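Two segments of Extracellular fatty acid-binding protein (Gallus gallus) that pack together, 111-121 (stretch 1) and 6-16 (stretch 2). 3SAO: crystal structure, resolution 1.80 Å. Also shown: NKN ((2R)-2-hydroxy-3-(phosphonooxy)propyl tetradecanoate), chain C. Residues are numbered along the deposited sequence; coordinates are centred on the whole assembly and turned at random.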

# COMPACT_ATOMS: atom_id res chain seq x y z
N MET A 111 2.86 6.31 4.57
CA MET A 111 3.73 5.81 3.55
C MET A 111 3.60 4.32 3.51
O MET A 111 3.57 3.66 4.56
CB MET A 111 5.16 6.20 3.85
CG MET A 111 5.40 7.65 3.70
SD MET A 111 7.14 8.09 3.87
CE MET A 111 8.00 7.05 2.69
N ARG A 112 3.62 3.78 2.30
CA ARG A 112 3.59 2.33 2.10
C ARG A 112 4.71 1.84 1.15
O ARG A 112 5.08 2.50 0.21
CB ARG A 112 2.23 1.91 1.56
CG ARG A 112 1.05 2.31 2.39
CD ARG A 112 -0.23 1.75 1.80
NE ARG A 112 -1.29 1.83 2.79
CZ ARG A 112 -2.06 2.89 3.01
NH1 ARG A 112 -1.94 3.96 2.24
NH2 ARG A 112 -2.95 2.87 3.99
N LEU A 113 5.28 0.67 1.42
CA LEU A 113 6.23 0.05 0.50
C LEU A 113 5.56 -1.16 -0.15
O LEU A 113 5.23 -2.14 0.53
CB LEU A 113 7.49 -0.39 1.25
CG LEU A 113 8.57 -1.15 0.49
CD1 LEU A 113 9.10 -0.36 -0.74
CD2 LEU A 113 9.71 -1.52 1.49
N TYR A 114 5.38 -1.08 -1.46
CA TYR A 114 4.97 -2.19 -2.29
C TYR A 114 6.20 -3.01 -2.72
O TYR A 114 7.21 -2.44 -3.13
CB TYR A 114 4.22 -1.68 -3.53
CG TYR A 114 2.78 -1.31 -3.28
CD1 TYR A 114 1.74 -2.04 -3.88
CD2 TYR A 114 2.43 -0.25 -2.48
CE1 TYR A 114 0.41 -1.73 -3.65
CE2 TYR A 114 1.07 0.07 -2.23
CZ TYR A 114 0.08 -0.69 -2.83
OH TYR A 114 -1.24 -0.45 -2.60
N SER A 115 6.09 -4.34 -2.67
CA SER A 115 7.12 -5.23 -3.20
C SER A 115 6.48 -6.37 -4.05
O SER A 115 5.39 -6.83 -3.71
CB SER A 115 7.94 -5.79 -2.04
OG SER A 115 8.93 -6.70 -2.47
N ARG A 116 7.13 -6.84 -5.12
CA ARG A 116 6.62 -8.01 -5.87
C ARG A 116 6.84 -9.28 -5.11
O ARG A 116 6.09 -10.23 -5.26
CB ARG A 116 7.30 -8.20 -7.23
CG ARG A 116 6.91 -7.18 -8.24
CD ARG A 116 5.54 -7.48 -8.78
NE ARG A 116 5.33 -6.75 -10.02
CZ ARG A 116 4.23 -6.80 -10.74
NH1 ARG A 116 3.20 -7.52 -10.33
NH2 ARG A 116 4.17 -6.12 -11.87
N SER A 117 7.93 -9.33 -4.35
CA SER A 117 8.21 -10.48 -3.50
C SER A 117 7.85 -10.16 -2.05
O SER A 117 8.05 -9.03 -1.57
CB SER A 117 9.69 -10.84 -3.59
OG SER A 117 9.98 -11.93 -2.72
N ARG A 118 7.38 -11.16 -1.33
CA ARG A 118 7.08 -10.98 0.10
C ARG A 118 8.35 -10.82 0.91
O ARG A 118 8.31 -10.37 2.05
CB ARG A 118 6.22 -12.14 0.63
CG ARG A 118 6.93 -13.47 0.77
CD ARG A 118 5.90 -14.52 1.15
NE ARG A 118 6.45 -15.73 1.76
CZ ARG A 118 5.70 -16.63 2.40
NH1 ARG A 118 4.39 -16.45 2.50
NH2 ARG A 118 6.26 -17.71 2.94
N GLU A 119 9.49 -11.18 0.33
CA GLU A 119 10.80 -10.93 0.90
C GLU A 119 11.36 -9.64 0.30
O GLU A 119 11.84 -9.62 -0.83
CB GLU A 119 11.72 -12.11 0.61
CG GLU A 119 11.21 -13.43 1.12
N VAL A 120 11.27 -8.56 1.05
CA VAL A 120 11.62 -7.26 0.50
C VAL A 120 13.14 -7.16 0.34
O VAL A 120 13.90 -7.64 1.17
CB VAL A 120 11.08 -6.09 1.37
CG1 VAL A 120 11.57 -6.22 2.81
CG2 VAL A 120 11.49 -4.77 0.78
N SER A 121 13.57 -6.58 -0.77
CA SER A 121 14.99 -6.39 -1.00
C SER A 121 15.55 -5.32 -0.07
O SER A 121 14.89 -4.31 0.18
CB SER A 121 15.21 -5.97 -2.45
OG SER A 121 14.89 -4.60 -2.60
OAA NKN C . -3.65 3.36 -1.58
OAB NKN C . -1.50 3.76 -0.66
PAC NKN C . -2.25 2.84 -1.58
OAD NKN C . -2.09 1.37 -1.31
OAE NKN C . 2.58 -0.07 -7.11
OAF NKN C . -1.65 3.06 -3.05
CAG NKN C . -2.01 2.35 -4.24
CAH NKN C . -1.00 2.60 -5.35
CAI NKN C . -0.43 1.37 -6.07
OAJ NKN C . 1.00 1.49 -6.26
CAK NKN C . 1.81 0.86 -7.32
CAL NKN C . 1.77 1.44 -8.71
CAM NKN C . 3.17 1.90 -9.09
CAN NKN C . 3.16 2.80 -10.33
CAO NKN C . 1.75 3.16 -10.77
OAY NKN C . -1.69 3.39 -6.33
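Stretch 2 6-16: SEVAGKWYIVA

Stretch 2 opens with a type I turn from S6 to A9 and then runs as a strand from G10 through A16, antiparallel to strand 111-115, the two N-to-C directions 141° apart and the axes approaching to 4.6 Å. The backbone ladder sets the register. Y13 pairs with S115 through two hydrogen bonds, Y13 N to S115 O and S115 N to Y13 O, both 2.8 Å; V15 N then donates to L113 O at 2.8 Å, and L113 N to A16 O at 2.9 Å. Between these sits the non-hydrogen-bonded pair Y114 and I14, CA atoms 4.5 Å apart.

That pair shares a face of the sheet. I14 (chi1 m, chi2 t) extends its longer branch across the Y114 ring, CG1 3.8 Å from the ring centroid, while the ligand NKN covers the opposite face. With chi1 at -80°, Y114 carries its hydroxyl to the ligand phosphate, OH to NKN OAD a very short 2.4 Å, and R112, in mtt, brings NH1 within 2.9 Å of NKN OAB. The other face carries L113, S115, Y13 and A16. Here L113 CB meets A16 CB at 4.1 Å, and V15, chi1 m, touches both L113 and V120: V15 CG2 lies 3.7 Å from L113 CD2 and 3.8 Å from V120 CB.

Past the strand end, R116 makes the richest side-chain contact. Its CA-to-CB bond points away from stretch 2, but chi1 and chi2, both m, fold the chain back, and an extended chi3 (t) lays the guanidinium flat on W12, centres 3.9 Å apart and planes at 18°. CD rides over the six-membered ring, 3.8 Å from its centroid. The stack leaves the guanidinium edge free for backbone carbonyls: NH2 donates to A9 O at 3.0 Å, and NH1 to A9 O at 3.2 Å and to K11 O at 3.0 Å. W12 (chi1 m, chi2 83°) is held in place by its own NE1, which donates to V8 O at 2.8 Å; its other face meets NKN. G10, at phi 112°, psi -154°, has backbone angles that call for glycine: a CB there would jam against the preceding carbonyl and lie 3.4 Å from R116 NH1.

Y13, chi1 m, presents its ring to the chain beyond the strand, where R118, chi1 p, sets CB over the face at 4.0 Å from the centroid. S115, chi1 t, turns its hydroxyl back to its own stretch, OG donating to S117 O at 2.6 Å.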

# COMPACT_ATOMS: atom_id res chain seq x y z
N SER A 6 3.54 0.10 -17.55
CA SER A 6 2.74 -1.06 -18.03
C SER A 6 3.11 -2.33 -17.23
O SER A 6 2.23 -3.18 -16.95
CB SER A 6 2.97 -1.27 -19.53
OG SER A 6 4.36 -1.38 -19.81
N GLU A 7 4.37 -2.43 -16.83
CA GLU A 7 4.91 -3.62 -16.14
C GLU A 7 4.34 -3.80 -14.74
O GLU A 7 4.57 -4.81 -14.10
CB GLU A 7 6.44 -3.56 -16.06
N VAL A 8 3.59 -2.81 -14.27
CA VAL A 8 3.11 -2.76 -12.89
C VAL A 8 1.84 -3.62 -12.64
O VAL A 8 1.44 -3.83 -11.48
CB VAL A 8 2.94 -1.27 -12.46
CG1 VAL A 8 1.88 -1.11 -11.41
CG2 VAL A 8 4.30 -0.72 -11.95
N ALA A 9 1.21 -4.16 -13.70
CA ALA A 9 0.01 -4.97 -13.50
C ALA A 9 0.33 -6.25 -12.74
O ALA A 9 1.42 -6.83 -12.86
CB ALA A 9 -0.69 -5.30 -14.85
N GLY A 10 -0.61 -6.66 -11.90
CA GLY A 10 -0.57 -7.96 -11.27
C GLY A 10 -0.34 -7.87 -9.79
O GLY A 10 -0.74 -6.91 -9.13
N LYS A 11 0.23 -8.94 -9.25
CA LYS A 11 0.25 -9.17 -7.80
C LYS A 11 1.41 -8.46 -7.11
O LYS A 11 2.56 -8.49 -7.59
CB LYS A 11 0.32 -10.68 -7.53
CG LYS A 11 0.38 -11.05 -6.07
CD LYS A 11 0.58 -12.57 -5.94
CE LYS A 11 0.57 -13.09 -4.54
NZ LYS A 11 0.51 -14.61 -4.51
N TRP A 12 1.09 -7.73 -6.04
CA TRP A 12 2.05 -7.03 -5.19
C TRP A 12 1.76 -7.35 -3.72
O TRP A 12 0.67 -7.83 -3.39
CB TRP A 12 1.93 -5.53 -5.39
CG TRP A 12 2.39 -5.01 -6.71
CD1 TRP A 12 1.68 -4.97 -7.90
CD2 TRP A 12 3.70 -4.50 -7.02
NE1 TRP A 12 2.48 -4.48 -8.91
CE2 TRP A 12 3.71 -4.17 -8.39
CE3 TRP A 12 4.85 -4.25 -6.25
CZ2 TRP A 12 4.83 -3.58 -9.02
CZ3 TRP A 12 5.97 -3.70 -6.88
CH2 TRP A 12 5.95 -3.36 -8.25
N TYR A 13 2.72 -7.07 -2.85
CA TYR A 13 2.53 -7.09 -1.42
C TYR A 13 2.89 -5.73 -0.85
O TYR A 13 3.79 -5.09 -1.34
CB TYR A 13 3.48 -8.10 -0.79
CG TYR A 13 3.31 -9.52 -1.26
CD1 TYR A 13 4.05 -10.01 -2.33
CD2 TYR A 13 2.43 -10.37 -0.62
CE1 TYR A 13 3.91 -11.33 -2.75
CE2 TYR A 13 2.28 -11.68 -1.03
CZ TYR A 13 3.04 -12.17 -2.07
OH TYR A 13 2.91 -13.50 -2.46
N ILE A 14 2.13 -5.28 0.14
CA ILE A 14 2.48 -4.12 0.93
C ILE A 14 3.23 -4.64 2.16
O ILE A 14 2.67 -5.37 2.98
CB ILE A 14 1.25 -3.36 1.31
CG1 ILE A 14 0.47 -2.99 0.04
CG2 ILE A 14 1.63 -2.11 2.16
CD1 ILE A 14 -0.88 -2.35 0.27
N VAL A 15 4.51 -4.30 2.24
CA VAL A 15 5.43 -5.00 3.13
C VAL A 15 5.95 -4.09 4.24
O VAL A 15 6.54 -4.56 5.21
CB VAL A 15 6.62 -5.66 2.36
CG1 VAL A 15 6.09 -6.59 1.29
CG2 VAL A 15 7.57 -4.58 1.77
N ALA A 16 5.67 -2.79 4.14
CA ALA A 16 6.01 -1.86 5.23
C ALA A 16 5.16 -0.61 5.11
O ALA A 16 4.67 -0.29 4.06
CB ALA A 16 7.50 -1.50 5.21
O HOH W 1 4.30 -10.82 -7.13